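Local coordinates for cellulosome anchoring protein cohesin region (Clostridium thermocellum, PDB 4DH2) that binds a type I dockerin through this cohesin domain, and so probably helps hold dockerin-bearing components of the cellulosome in place, at residues A[13-19]-A[147-153]; A[60-66]-A[112-118]. All blocks are in the same frame, centred on the assembly; numbering follows the deposited sequence. Where two conformers were deposited one is given.

In the fold
Both contacts pair strands of one cohesin jelly-roll, on opposite sides of the chain's centre, with centres 27 Å apart and nearest atoms about 11 Å apart. Interaction 1 joins the first strand, 15-27, to the last, 149-161, in parallel; interaction 2 sets strand 60-67, outermost on its side within the chain, antiparallel against 108-117 and lies, in sequence, inside the loop closed by interaction 1. Each is partly buried, with one apolar face turned inward. The outer face of interaction 1 is largely aliphatic (Ile-16, Leu-150, Val-152), its salt bridge lying apart, between loop residues Asp-14 and Lys-147; that of interaction 2 carries charged and polar side chains along its length, and a bulge breaks its register.

Interaction 1 (A[13-19]-A[147-153]); sequences ADYILDV and KPILAVL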
# COMPACT_ATOMS: atom_id res chain seq x y z
N ALA A 13 -7.01 -3.73 18.00
CA ALA A 13 -8.24 -3.73 17.18
C ALA A 13 -8.98 -5.04 17.32
O ALA A 13 -8.55 -5.92 18.08
CB ALA A 13 -7.87 -3.49 15.72
N ASP A 14 -10.10 -5.19 16.60
CA ASP A 14 -10.90 -6.38 16.76
C ASP A 14 -10.56 -7.47 15.78
O ASP A 14 -11.03 -8.60 15.91
CB ASP A 14 -12.38 -6.02 16.58
CG ASP A 14 -12.90 -5.12 17.66
OD1 ASP A 14 -12.21 -4.97 18.68
OD2 ASP A 14 -13.99 -4.55 17.51
N TYR A 15 -9.79 -7.12 14.75
CA TYR A 15 -9.48 -8.05 13.66
C TYR A 15 -8.00 -7.99 13.33
O TYR A 15 -7.31 -6.98 13.54
CB TYR A 15 -10.25 -7.69 12.39
CG TYR A 15 -11.72 -7.46 12.67
CD1 TYR A 15 -12.54 -8.50 13.04
CD2 TYR A 15 -12.24 -6.20 12.60
CE1 TYR A 15 -13.90 -8.27 13.33
CE2 TYR A 15 -13.57 -5.96 12.87
CZ TYR A 15 -14.39 -6.98 13.23
OH TYR A 15 -15.72 -6.68 13.48
N ILE A 16 -7.52 -9.07 12.73
CA ILE A 16 -6.13 -9.19 12.42
C ILE A 16 -5.90 -10.09 11.20
O ILE A 16 -6.72 -10.95 10.88
CB ILE A 16 -5.40 -9.76 13.69
CG1 ILE A 16 -3.90 -9.64 13.58
CG2 ILE A 16 -5.82 -11.21 13.93
CD1 ILE A 16 -3.23 -9.36 14.96
N LEU A 17 -4.79 -9.83 10.50
CA LEU A 17 -4.27 -10.74 9.48
C LEU A 17 -2.75 -10.71 9.52
O LEU A 17 -2.13 -9.94 10.28
CB LEU A 17 -4.77 -10.39 8.07
CG LEU A 17 -4.47 -8.96 7.62
CD1 LEU A 17 -3.11 -8.83 7.07
CD2 LEU A 17 -5.52 -8.54 6.58
N ASP A 18 -2.16 -11.58 8.72
CA ASP A 18 -0.72 -11.66 8.60
C ASP A 18 -0.32 -11.28 7.18
O ASP A 18 -0.98 -11.69 6.22
CB ASP A 18 -0.23 -13.08 8.87
CG ASP A 18 -0.43 -13.49 10.32
OD1 ASP A 18 0.43 -13.19 11.14
OD2 ASP A 18 -1.44 -14.11 10.61
N VAL A 19 0.76 -10.50 7.08
CA VAL A 19 1.32 -10.12 5.79
C VAL A 19 2.74 -10.70 5.72
O VAL A 19 3.55 -10.43 6.60
CB VAL A 19 1.37 -8.59 5.65
CG1 VAL A 19 1.94 -8.20 4.32
CG2 VAL A 19 -0.01 -8.00 5.84
N LYS A 147 -13.48 -0.02 10.36
CA LYS A 147 -12.84 -0.54 11.57
C LYS A 147 -11.46 -1.06 11.19
O LYS A 147 -11.28 -1.67 10.13
CB LYS A 147 -13.65 -1.68 12.18
CG LYS A 147 -14.99 -1.24 12.76
CD LYS A 147 -15.75 -2.46 13.30
CE LYS A 147 -15.17 -2.97 14.62
NZ LYS A 147 -15.98 -4.10 15.18
N PRO A 148 -10.48 -0.83 12.06
CA PRO A 148 -9.13 -1.26 11.71
C PRO A 148 -9.01 -2.77 11.74
O PRO A 148 -9.66 -3.46 12.52
CB PRO A 148 -8.25 -0.62 12.80
CG PRO A 148 -9.16 -0.26 13.90
CD PRO A 148 -10.51 0.01 13.27
N ILE A 149 -8.14 -3.26 10.86
CA ILE A 149 -7.72 -4.64 10.87
C ILE A 149 -6.20 -4.58 11.05
O ILE A 149 -5.52 -3.93 10.28
CB ILE A 149 -8.02 -5.32 9.51
CG1 ILE A 149 -9.56 -5.35 9.22
CG2 ILE A 149 -7.45 -6.70 9.50
CD1 ILE A 149 -9.89 -5.80 7.79
N LEU A 150 -5.67 -5.17 12.12
CA LEU A 150 -4.23 -5.15 12.30
C LEU A 150 -3.53 -6.09 11.33
O LEU A 150 -4.02 -7.16 11.02
CB LEU A 150 -3.88 -5.59 13.72
CG LEU A 150 -4.57 -4.78 14.79
CD1 LEU A 150 -4.23 -5.35 16.17
CD2 LEU A 150 -4.17 -3.34 14.70
N ALA A 151 -2.31 -5.71 10.95
CA ALA A 151 -1.54 -6.53 10.04
C ALA A 151 -0.25 -6.94 10.75
O ALA A 151 0.55 -6.09 11.12
CB ALA A 151 -1.19 -5.74 8.79
N VAL A 152 -0.08 -8.23 10.98
CA VAL A 152 1.16 -8.70 11.55
C VAL A 152 2.15 -8.88 10.41
O VAL A 152 2.01 -9.80 9.60
CB VAL A 152 0.97 -10.05 12.25
CG1 VAL A 152 2.32 -10.50 12.88
CG2 VAL A 152 -0.17 -9.99 13.27
N LEU A 153 3.14 -8.02 10.35
CA LEU A 153 4.07 -8.02 9.23
C LEU A 153 5.28 -8.93 9.48
O LEU A 153 5.93 -8.91 10.53
CB LEU A 153 4.57 -6.61 9.03
CG LEU A 153 3.48 -5.54 8.83
CD1 LEU A 153 4.09 -4.19 8.69
CD2 LEU A 153 2.62 -5.86 7.61
O HOH W 1 -11.27 -3.29 14.76
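Ile-16 lays its CD1 across the neighbouring strand, 4.0 Å from Leu-150 CB and 3.6 Å from Val-152 CG2. This is the parallel pairing of the cohesin jelly-roll, which sets the domain's first and last strands side by side, running the same way. The short strand axes come within 4.3 Å at 27°, and the backbone bonds zigzag as parallel strands require: Leu-150 N to Tyr-15 O (2.8 Å), Leu-17 N to Leu-150 O (2.8 Å), Val-152 N to Leu-17 O (2.8 Å) and Val-19 N to Val-152 O (2.9 Å). On the inward face Leu-17 CD1 lies 4.0 Å from Ala-151 CB, Val-19 CG2 3.9 Å from the same CB, and Val-19 CB 3.6 Å from Leu-153 CD2. Phe-141 of strand 129-142 also packs on Leu-17 and Ala-151.

Toward residues 13-15 and 147-148 polar contacts join the apolar ones. Lys-147 NZ makes a salt bridge to Asp-14 OD2 at 3.1 Å and donates to Tyr-15 OH, also at 3.1 Å, so one ammonium ties two successive residues. Ala-13 CB closes over Leu-150 CG at 3.7 Å. Beside it, a water accepts from Asp-14 N at 2.9 Å and donates to Pro-148 O at 2.8 Å.

Interaction 2 (A[60-66]-A[112-118]); sequences IEVLKVE and KLTVRIK
A classic beta bulge interrupts an antiparallel pair at one side of the cohesin jelly-roll, where strand 60-67 runs against 108-117. Build both segments extended, with short axes 4.5 Å apart at closest and N-to-C directions at 144°. Glu-61/Arg-116, Lys-64/Thr-114 and Glu-66/Lys-112 are hydrogen-bonded pairs; Ile-60/Ile-117, Val-62/Val-115 and Val-65/Leu-113 are non-hydrogen-bonded. The register slips by one at Leu-63, whose phi/psi of -103/-24° lets both Leu-63 N (2.8 Å) and Lys-64 N (3.3 Å) donate to Thr-114 O. Thr-114 N returns 2.8 Å to Lys-64 O. On one flank Glu-61 N reaches Arg-116 O at 3.0 Å and Arg-116 N reaches Glu-61 O at 2.8 Å; on the other, Glu-66 N to Lys-112 O is 3.0 Å and Lys-112 N to Glu-66 O is 2.8 Å.

Inward, Ile-60 CG2 meets Val-115 CB at 3.8 Å, Val-62 CG2 meets Val-115 CG1 at 4.1 Å, and Val-65 CG1 meets Leu-113 CD2 at 4.1 Å; Ile-89 of strand 88-94 packs against Val-62, Val-65 and Leu-113. Outward, Glu-61 (chi1 and chi2 t) sends OE1 to NH1 of Arg-116 (chi1 t, chi2 t, chi3 m) at 2.8 Å in a salt bridge, while Leu-63 CD1 covers one guanidinium face. An all-t Lys-64 reaches along its own strand, its NZ in a 2.9 Å salt bridge to Glu-66 OE2. A water lies 2.6 Å from Glu-66 OE1, 2.9 Å from Lys-112 O and 2.6 Å from Thr-114 OG1. The pair is thus two-sided: aliphatic groups face the sandwich interior, while two salt bridges and a shared water link charged and polar groups on the outer face.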
# COMPACT_ATOMS: atom_id res chain seq x y z
N ILE A 60 18.80 -4.88 -5.61
CA ILE A 60 17.55 -5.18 -6.26
C ILE A 60 17.03 -4.03 -7.08
O ILE A 60 17.05 -2.87 -6.65
CB ILE A 60 16.49 -5.52 -5.21
CG1 ILE A 60 16.80 -6.86 -4.55
CG2 ILE A 60 15.11 -5.56 -5.84
CD1 ILE A 60 15.67 -7.36 -3.66
N GLU A 61 16.57 -4.36 -8.27
CA GLU A 61 15.85 -3.45 -9.14
C GLU A 61 14.42 -3.96 -9.36
O GLU A 61 14.19 -5.09 -9.81
CB GLU A 61 16.58 -3.36 -10.49
CG GLU A 61 15.93 -2.40 -11.46
CD GLU A 61 16.66 -2.31 -12.79
OE1 GLU A 61 17.65 -3.05 -12.99
OE2 GLU A 61 16.23 -1.48 -13.62
N VAL A 62 13.43 -3.13 -9.03
CA VAL A 62 12.06 -3.55 -9.23
C VAL A 62 11.64 -3.16 -10.62
O VAL A 62 11.69 -1.98 -11.00
CB VAL A 62 11.10 -2.95 -8.17
CG1 VAL A 62 9.67 -3.47 -8.41
CG2 VAL A 62 11.59 -3.30 -6.79
N LEU A 63 11.23 -4.16 -11.40
CA LEU A 63 10.87 -3.93 -12.79
C LEU A 63 9.36 -3.90 -13.03
O LEU A 63 8.89 -3.34 -14.02
CB LEU A 63 11.46 -5.04 -13.65
CG LEU A 63 12.98 -5.17 -13.56
CD1 LEU A 63 13.51 -6.23 -14.54
CD2 LEU A 63 13.68 -3.83 -13.79
N LYS A 64 8.61 -4.54 -12.14
CA LYS A 64 7.15 -4.65 -12.29
C LYS A 64 6.51 -4.97 -10.96
O LYS A 64 7.09 -5.69 -10.12
CB LYS A 64 6.83 -5.78 -13.27
CG LYS A 64 5.43 -5.82 -13.82
CD LYS A 64 5.27 -6.97 -14.81
CE LYS A 64 3.86 -7.00 -15.38
NZ LYS A 64 3.69 -8.06 -16.40
N VAL A 65 5.30 -4.45 -10.77
CA VAL A 65 4.47 -4.86 -9.65
C VAL A 65 3.11 -5.24 -10.21
O VAL A 65 2.53 -4.47 -10.97
CB VAL A 65 4.31 -3.70 -8.68
CG1 VAL A 65 3.53 -4.16 -7.46
CG2 VAL A 65 5.67 -3.13 -8.30
N GLU A 66 2.60 -6.40 -9.81
CA GLU A 66 1.32 -6.91 -10.30
C GLU A 66 0.41 -7.30 -9.15
O GLU A 66 0.88 -7.85 -8.16
CB GLU A 66 1.54 -8.17 -11.13
CG GLU A 66 2.34 -7.98 -12.40
CD GLU A 66 2.86 -9.29 -12.95
OE1 GLU A 66 3.50 -10.06 -12.20
OE2 GLU A 66 2.61 -9.57 -14.14
N LYS A 112 2.67 -9.49 -6.68
CA LYS A 112 3.93 -10.12 -7.03
C LYS A 112 4.87 -9.03 -7.52
O LYS A 112 4.49 -8.22 -8.38
CB LYS A 112 3.71 -11.15 -8.16
CG LYS A 112 2.92 -12.37 -7.75
CD LYS A 112 2.78 -13.34 -8.93
CE LYS A 112 2.14 -14.66 -8.49
NZ LYS A 112 0.64 -14.61 -8.42
N LEU A 113 6.09 -9.04 -7.01
CA LEU A 113 7.10 -8.12 -7.49
C LEU A 113 7.91 -8.87 -8.53
O LEU A 113 8.18 -10.05 -8.34
CB LEU A 113 8.06 -7.79 -6.38
CG LEU A 113 7.44 -7.25 -5.09
CD1 LEU A 113 8.53 -6.93 -4.10
CD2 LEU A 113 6.59 -6.05 -5.41
N THR A 114 8.29 -8.22 -9.61
CA THR A 114 9.27 -8.80 -10.52
C THR A 114 10.51 -7.97 -10.34
O THR A 114 10.50 -6.76 -10.59
CB THR A 114 8.80 -8.73 -12.00
OG1 THR A 114 7.55 -9.41 -12.13
CG2 THR A 114 9.84 -9.37 -12.93
N VAL A 115 11.60 -8.60 -9.90
CA VAL A 115 12.80 -7.87 -9.63
C VAL A 115 14.01 -8.48 -10.31
O VAL A 115 14.05 -9.69 -10.58
CB VAL A 115 13.10 -7.80 -8.13
CG1 VAL A 115 11.84 -7.35 -7.39
CG2 VAL A 115 13.62 -9.16 -7.60
N ARG A 116 15.00 -7.64 -10.57
CA ARG A 116 16.27 -8.13 -11.09
C ARG A 116 17.28 -8.06 -9.99
O ARG A 116 17.40 -7.03 -9.34
CB ARG A 116 16.77 -7.27 -12.24
CG ARG A 116 18.18 -7.66 -12.69
CD ARG A 116 18.78 -6.65 -13.65
NE ARG A 116 18.28 -6.84 -15.01
CZ ARG A 116 17.81 -5.87 -15.78
NH1 ARG A 116 17.76 -4.61 -15.35
NH2 ARG A 116 17.37 -6.15 -16.99
N ILE A 117 17.99 -9.15 -9.77
CA ILE A 117 19.08 -9.14 -8.81
C ILE A 117 20.35 -8.67 -9.49
O ILE A 117 20.78 -9.24 -10.50
CB ILE A 117 19.28 -10.54 -8.21
CG1 ILE A 117 17.96 -11.05 -7.64
CG2 ILE A 117 20.41 -10.51 -7.16
CD1 ILE A 117 18.02 -12.46 -7.12
N LYS A 118 20.96 -7.61 -8.97
CA LYS A 118 22.06 -6.99 -9.71
C LYS A 118 23.24 -7.94 -9.85
O LYS A 118 23.66 -8.56 -8.88
CB LYS A 118 22.45 -5.64 -9.10
CG LYS A 118 21.30 -4.64 -9.17
CD LYS A 118 21.75 -3.21 -8.99
CE LYS A 118 20.55 -2.28 -9.06
NZ LYS A 118 20.91 -0.86 -8.83
O HOH W 2 5.31 -8.51 -11.12